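Local coordinates for uncharacterized conserved protein YndB, AHSA1/START domain (Micromonospora chersina, PDB 6V04) that is of unknown function but, as a START/Bet v1-like protein encoded in the dynemicin biosynthetic locus, probably takes part in making that enediyne, at residues A46-G51 with I66-V71; L77-S82 with C90-T95. All blocks are in the same frame, centred on the assembly; numbering follows the deposited sequence.

Interaction 1: residues A46-G51 with I66-V71; sequences APMTTG and IEVDHV
Met48 and Val68 meet where the loop between strands 43-44 and 53-57 folds over strand 63-72, beside the antiparallel sheet of this START/Bet v1-like domain. The packed part of the contact is largely apolar, with two backbone carbonyl oxygens set against valine side chains. Met48 CG lies anti to the carbonyl carbon (chi1 -67°), and beyond it the chain runs extended, crossing Val68 and Ile66 at about a right angle. Met48 CB sits 3.8 Å from Val68 CG2, and the methyl Met48 CE reaches Ile66 CD1 at 4.1 Å; Phe79 of the next strand also packs against Met48. Val68 is the main strand-side partner: its CG2 meets both CB and CG of Met48, and Val68 CB lies 3.3 Å from Thr49 O. Val71 CG2 closes the same patch against Met48 O at 3.6 Å.

The looser side begins at Thr50 and Gly51, which are exposed. Asp69 and His70 both face Leu78 in a classic beta bulge, and the Asp69 carboxylate is salt-bridged to Arg80. Beyond the bulge, Val71 N donates to Thr50 OG1 at 3.2 Å, while Thr50 CG2 rests 3.5 Å from Asp69 O. Gly51 adopts a positive phi of 78°, which favours glycine, as the loop approaches strand 53-57. Gly51 N donates to Val68 O at 2.8 Å, from a position 35° out of the carbonyl plane.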
loop_
_atom_site.group_PDB
_atom_site.type_symbol
_atom_site.label_atom_id
_atom_site.label_comp_id
_atom_site.label_asym_id
_atom_site.label_seq_id
_atom_site.Cartn_x
_atom_site.Cartn_y
_atom_site.Cartn_z
ATOM N N ALA A 46 -14.426 -2.003 11.416
ATOM C CA ALA A 46 -15.698 -1.460 11.861
ATOM C C ALA A 46 -16.294 -0.715 10.682
ATOM O O ALA A 46 -15.542 -0.239 9.821
ATOM C CB ALA A 46 -15.512 -0.514 13.053
ATOM N N PRO A 47 -17.618 -0.609 10.591
ATOM C CA PRO A 47 -18.197 0.195 9.509
ATOM C C PRO A 47 -17.750 1.641 9.622
ATOM O O PRO A 47 -17.468 2.146 10.709
ATOM C CB PRO A 47 -19.706 0.053 9.716
ATOM C CG PRO A 47 -19.866 -0.325 11.143
ATOM C CD PRO A 47 -18.649 -1.113 11.513
ATOM N N MET A 48 -17.671 2.301 8.479
ATOM C CA MET A 48 -17.383 3.729 8.469
ATOM C C MET A 48 -18.512 4.497 9.149
ATOM O O MET A 48 -19.688 4.318 8.824
ATOM C CB MET A 48 -17.191 4.198 7.036
ATOM C CG MET A 48 -15.955 3.643 6.375
ATOM S SD MET A 48 -15.663 4.449 4.801
ATOM C CE MET A 48 -14.090 3.757 4.325
ATOM N N THR A 49 -18.143 5.351 10.105
ATOM C CA THR A 49 -19.078 6.119 10.912
ATOM C C THR A 49 -18.561 7.545 11.029
ATOM O O THR A 49 -17.363 7.758 11.226
ATOM C CB THR A 49 -19.239 5.502 12.311
ATOM O OG1 THR A 49 -19.793 4.186 12.188
ATOM C CG2 THR A 49 -20.132 6.362 13.191
ATOM N N THR A 50 -19.461 8.522 10.901
ATOM C CA THR A 50 -19.057 9.923 10.963
ATOM C C THR A 50 -18.238 10.202 12.219
ATOM O O THR A 50 -18.676 9.925 13.340
ATOM C CB THR A 50 -20.291 10.834 10.936
ATOM O OG1 THR A 50 -20.959 10.711 9.674
ATOM C CG2 THR A 50 -19.891 12.294 11.149
ATOM N N GLY A 51 -17.049 10.767 12.022
ATOM C CA GLY A 51 -16.215 11.196 13.125
ATOM C C GLY A 51 -15.455 10.096 13.828
ATOM O O GLY A 51 -14.855 10.358 14.877
ATOM N N ILE A 66 -7.891 4.647 8.797
ATOM C CA ILE A 66 -8.921 5.527 8.247
ATOM C C ILE A 66 -9.517 6.397 9.348
ATOM O O ILE A 66 -9.812 5.920 10.449
ATOM C CB ILE A 66 -10.044 4.714 7.570
ATOM C CG1 ILE A 66 -9.470 3.818 6.469
ATOM C CG2 ILE A 66 -11.125 5.660 7.020
ATOM C CD1 ILE A 66 -10.468 2.826 5.900
ATOM N N GLU A 67 -9.749 7.666 9.024
ATOM C CA GLU A 67 -10.556 8.567 9.842
ATOM C C GLU A 67 -11.707 9.054 8.973
ATOM O O GLU A 67 -11.475 9.632 7.907
ATOM C CB GLU A 67 -9.733 9.753 10.353
ATOM C CG GLU A 67 -8.628 9.377 11.320
ATOM C CD GLU A 67 -9.143 9.114 12.722
ATOM O OE1 GLU A 67 -10.360 9.280 12.954
ATOM O OE2 GLU A 67 -8.328 8.746 13.595
ATOM N N VAL A 68 -12.937 8.818 9.415
ATOM C CA VAL A 68 -14.120 9.063 8.597
ATOM C C VAL A 68 -14.690 10.427 8.952
ATOM O O VAL A 68 -14.977 10.713 10.122
ATOM C CB VAL A 68 -15.174 7.961 8.781
ATOM C CG1 VAL A 68 -16.450 8.306 7.998
ATOM C CG2 VAL A 68 -14.613 6.591 8.356
ATOM N N ASP A 69 -14.882 11.258 7.936
ATOM C CA ASP A 69 -15.417 12.593 8.144
ATOM C C ASP A 69 -16.917 12.655 7.949
ATOM O O ASP A 69 -17.608 13.291 8.755
ATOM C CB ASP A 69 -14.731 13.583 7.210
ATOM C CG ASP A 69 -13.284 13.817 7.594
ATOM O OD1 ASP A 69 -13.025 14.038 8.798
ATOM O OD2 ASP A 69 -12.417 13.738 6.708
ATOM N N HIS A 70 -17.452 12.026 6.914
ATOM C CA HIS A 70 -18.894 12.028 6.801
ATOM C C HIS A 70 -19.398 10.838 6.014
ATOM O O HIS A 70 -18.815 10.440 5.004
ATOM C CB HIS A 70 -19.423 13.307 6.155
ATOM C CG HIS A 70 -20.829 13.596 6.549
ATOM N ND1 HIS A 70 -21.170 13.966 7.832
ATOM C CD2 HIS A 70 -21.989 13.495 5.863
ATOM C CE1 HIS A 70 -22.478 14.111 7.910
ATOM N NE2 HIS A 70 -22.998 13.825 6.731
ATOM N N VAL A 71 -20.516 10.310 6.498
ATOM C CA VAL A 71 -21.258 9.224 5.879
ATOM C C VAL A 71 -22.654 9.773 5.603
ATOM O O VAL A 71 -23.424 10.036 6.540
ATOM C CB VAL A 71 -21.308 7.983 6.780
ATOM C CG1 VAL A 71 -22.120 6.870 6.125
ATOM C CG2 VAL A 71 -19.897 7.525 7.111
#

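Interaction 2: residues L77-S82 with C90-T95; sequences LLFRWS and CQVGWT
Phe79 and Val92 form a hydrogen-bonded antiparallel pair, and the phenylalanine folds back over its partner. From CB, the side chain turns to place CG between the backbone N and the carbonyl carbon, the crowded position (chi1 54°). Phe79 CD2 and CE2 come 3.9 and 3.5 Å from Val92 CB, which sits over the ring face in a CH-pi contact. At the tip, Phe79 CZ touches Val92 CG1 at 3.4 Å and leads the ring edge toward the face of Trp94, 3.9 Å from Trp94 CE2, with the two ring planes at 85°: a T-shaped pair. Val92 serves two rings, for its other methyl, Val92 CG2, lies over a face of Trp81, 3.7 Å from Trp81 NE1. Leu77 CD1 packs on Trp94 at CE3, 3.6 Å away.

Across the sheet, on the side of Leu78, Arg80 and Gln91, the aliphatic part of Arg80 runs beside the Gln91 amide, while its guanidinium is salt-bridged to Asp69 and Glu89. Six backbone hydrogen bonds join the strands. The result is a beta hairpin, part of the curved sheet of the Bet v1-like fold.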
loop_
_atom_site.group_PDB
_atom_site.type_symbol
_atom_site.label_atom_id
_atom_site.label_comp_id
_atom_site.label_asym_id
_atom_site.label_seq_id
_atom_site.Cartn_x
_atom_site.Cartn_y
_atom_site.Cartn_z
ATOM N N LEU A 77 -19.346 8.839 0.917
ATOM C CA LEU A 77 -18.447 8.627 2.036
ATOM C C LEU A 77 -17.251 9.543 1.847
ATOM O O LEU A 77 -16.641 9.537 0.777
ATOM C CB LEU A 77 -17.965 7.172 2.081
ATOM C CG LEU A 77 -19.040 6.108 2.267
ATOM C CD1 LEU A 77 -18.514 4.752 1.826
ATOM C CD2 LEU A 77 -19.457 6.064 3.717
ATOM N N LEU A 78 -16.917 10.318 2.875
ATOM C CA LEU A 78 -15.744 11.181 2.862
ATOM C C LEU A 78 -14.861 10.793 4.035
ATOM O O LEU A 78 -15.311 10.826 5.186
ATOM C CB LEU A 78 -16.140 12.651 2.962
ATOM C CG LEU A 78 -17.113 13.074 1.873
ATOM C CD1 LEU A 78 -17.557 14.507 2.100
ATOM C CD2 LEU A 78 -16.475 12.938 0.516
ATOM N N PHE A 79 -13.604 10.478 3.744
ATOM C CA PHE A 79 -12.690 10.006 4.769
ATOM C C PHE A 79 -11.254 10.318 4.380
ATOM O O PHE A 79 -10.950 10.688 3.244
ATOM C CB PHE A 79 -12.882 8.499 5.035
ATOM C CG PHE A 79 -12.793 7.621 3.806
ATOM C CD1 PHE A 79 -13.912 7.375 3.027
ATOM C CD2 PHE A 79 -11.607 7.005 3.459
ATOM C CE1 PHE A 79 -13.831 6.555 1.910
ATOM C CE2 PHE A 79 -11.528 6.188 2.339
ATOM C CZ PHE A 79 -12.640 5.964 1.572
ATOM N N ARG A 80 -10.379 10.199 5.370
ATOM C CA ARG A 80 -8.946 10.375 5.212
ATOM C C ARG A 80 -8.262 9.066 5.578
ATOM O O ARG A 80 -8.728 8.342 6.462
ATOM C CB ARG A 80 -8.453 11.508 6.106
ATOM C CG ARG A 80 -8.942 12.867 5.650
ATOM C CD ARG A 80 -8.797 13.895 6.741
ATOM N NE ARG A 80 -9.781 13.705 7.805
ATOM C CZ ARG A 80 -9.505 13.347 9.057
ATOM N NH1 ARG A 80 -8.255 13.129 9.451
ATOM N NH2 ARG A 80 -10.495 13.231 9.932
ATOM N N TRP A 81 -7.166 8.740 4.898
ATOM C CA TRP A 81 -6.488 7.515 5.291
ATOM C C TRP A 81 -4.986 7.612 5.068
ATOM O O TRP A 81 -4.477 8.509 4.390
ATOM C CB TRP A 81 -7.113 6.309 4.586
ATOM C CG TRP A 81 -6.887 6.089 3.110
ATOM C CD1 TRP A 81 -6.041 6.736 2.269
ATOM C CD2 TRP A 81 -7.542 5.087 2.325
ATOM N NE1 TRP A 81 -6.141 6.217 0.998
ATOM C CE2 TRP A 81 -7.049 5.191 1.014
ATOM C CE3 TRP A 81 -8.494 4.104 2.616
ATOM C CZ2 TRP A 81 -7.477 4.348 -0.016
ATOM C CZ3 TRP A 81 -8.921 3.270 1.594
ATOM C CH2 TRP A 81 -8.409 3.388 0.302
ATOM N N SER A 82 -4.281 6.649 5.677
ATOM C CA SER A 82 -2.826 6.593 5.701
ATOM C C SER A 82 -2.404 5.164 5.396
ATOM O O SER A 82 -2.718 4.250 6.170
ATOM C CB SER A 82 -2.291 7.025 7.069
ATOM O OG SER A 82 -0.902 6.777 7.189
ATOM N N CYS A 90 -4.271 11.041 2.858
ATOM C CA CYS A 90 -5.000 11.264 1.618
ATOM C C CYS A 90 -6.454 11.563 1.931
ATOM O O CYS A 90 -7.032 10.974 2.844
ATOM C CB CYS A 90 -4.942 10.043 0.711
ATOM S SG CYS A 90 -3.286 9.497 0.388
ATOM N N GLN A 91 -7.025 12.505 1.183
ATOM C CA GLN A 91 -8.446 12.814 1.240
ATOM C C GLN A 91 -9.158 11.968 0.196
ATOM O O GLN A 91 -8.883 12.118 -1.005
ATOM C CB GLN A 91 -8.671 14.294 0.949
ATOM C CG GLN A 91 -8.438 15.225 2.128
ATOM C CD GLN A 91 -9.665 15.458 3.025
ATOM O OE1 GLN A 91 -9.549 16.120 4.053
ATOM N NE2 GLN A 91 -10.821 14.916 2.651
ATOM N N VAL A 92 -10.070 11.097 0.640
ATOM C CA VAL A 92 -10.744 10.161 -0.250
ATOM C C VAL A 92 -12.241 10.433 -0.214
ATOM O O VAL A 92 -12.815 10.680 0.853
ATOM C CB VAL A 92 -10.431 8.692 0.122
ATOM C CG1 VAL A 92 -11.072 7.728 -0.865
ATOM C CG2 VAL A 92 -8.910 8.468 0.157
ATOM N N GLY A 93 -12.868 10.404 -1.384
ATOM C CA GLY A 93 -14.314 10.507 -1.456
ATOM C C GLY A 93 -14.900 9.439 -2.354
ATOM O O GLY A 93 -14.356 9.171 -3.427
ATOM N N TRP A 94 -15.974 8.783 -1.904
ATOM C CA TRP A 94 -16.743 7.848 -2.717
ATOM C C TRP A 94 -18.139 8.433 -2.845
ATOM O O TRP A 94 -18.854 8.544 -1.846
ATOM C CB TRP A 94 -16.812 6.460 -2.078
ATOM C CG TRP A 94 -15.539 5.695 -1.984
ATOM C CD1 TRP A 94 -14.309 6.051 -2.459
ATOM C CD2 TRP A 94 -15.379 4.413 -1.364
ATOM N NE1 TRP A 94 -13.392 5.053 -2.172
ATOM C CE2 TRP A 94 -14.030 4.049 -1.497
ATOM C CE3 TRP A 94 -16.257 3.539 -0.705
ATOM C CZ2 TRP A 94 -13.529 2.851 -0.994
ATOM C CZ3 TRP A 94 -15.756 2.348 -0.210
ATOM C CH2 TRP A 94 -14.406 2.018 -0.360
ATOM N N THR A 95 -18.522 8.827 -4.057
ATOM C CA THR A 95 -19.766 9.553 -4.283
ATOM C C THR A 95 -20.621 8.801 -5.290
ATOM O O THR A 95 -20.132 8.417 -6.358
ATOM C CB THR A 95 -19.482 10.975 -4.771
ATOM O OG1 THR A 95 -18.564 11.602 -3.865
ATOM C CG2 THR A 95 -20.774 11.799 -4.872
#

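Overall arrangement
Interactions 1 and 2 are consecutive along the chain and adjacent in one antiparallel sheet, their centres about 9 Å apart. Strands 63-72 and 76-83 join them directly: Asp69 N probably donates to Leu78 O at 2.8 Å, and Arg80 N to Glu67 O at the same distance. Packing continues the connection. Glu67 O lies 3.4 Å from Phe79 CB, Ile66 CG2 lies 3.6 Å from Arg80 O, and the side chains of Val71 and Leu77 touch. A loop-to-strand contact and a hairpin thus share one apolar layer. Both lie away from the annotated magnesium site at Gln149, which belongs to neither contact.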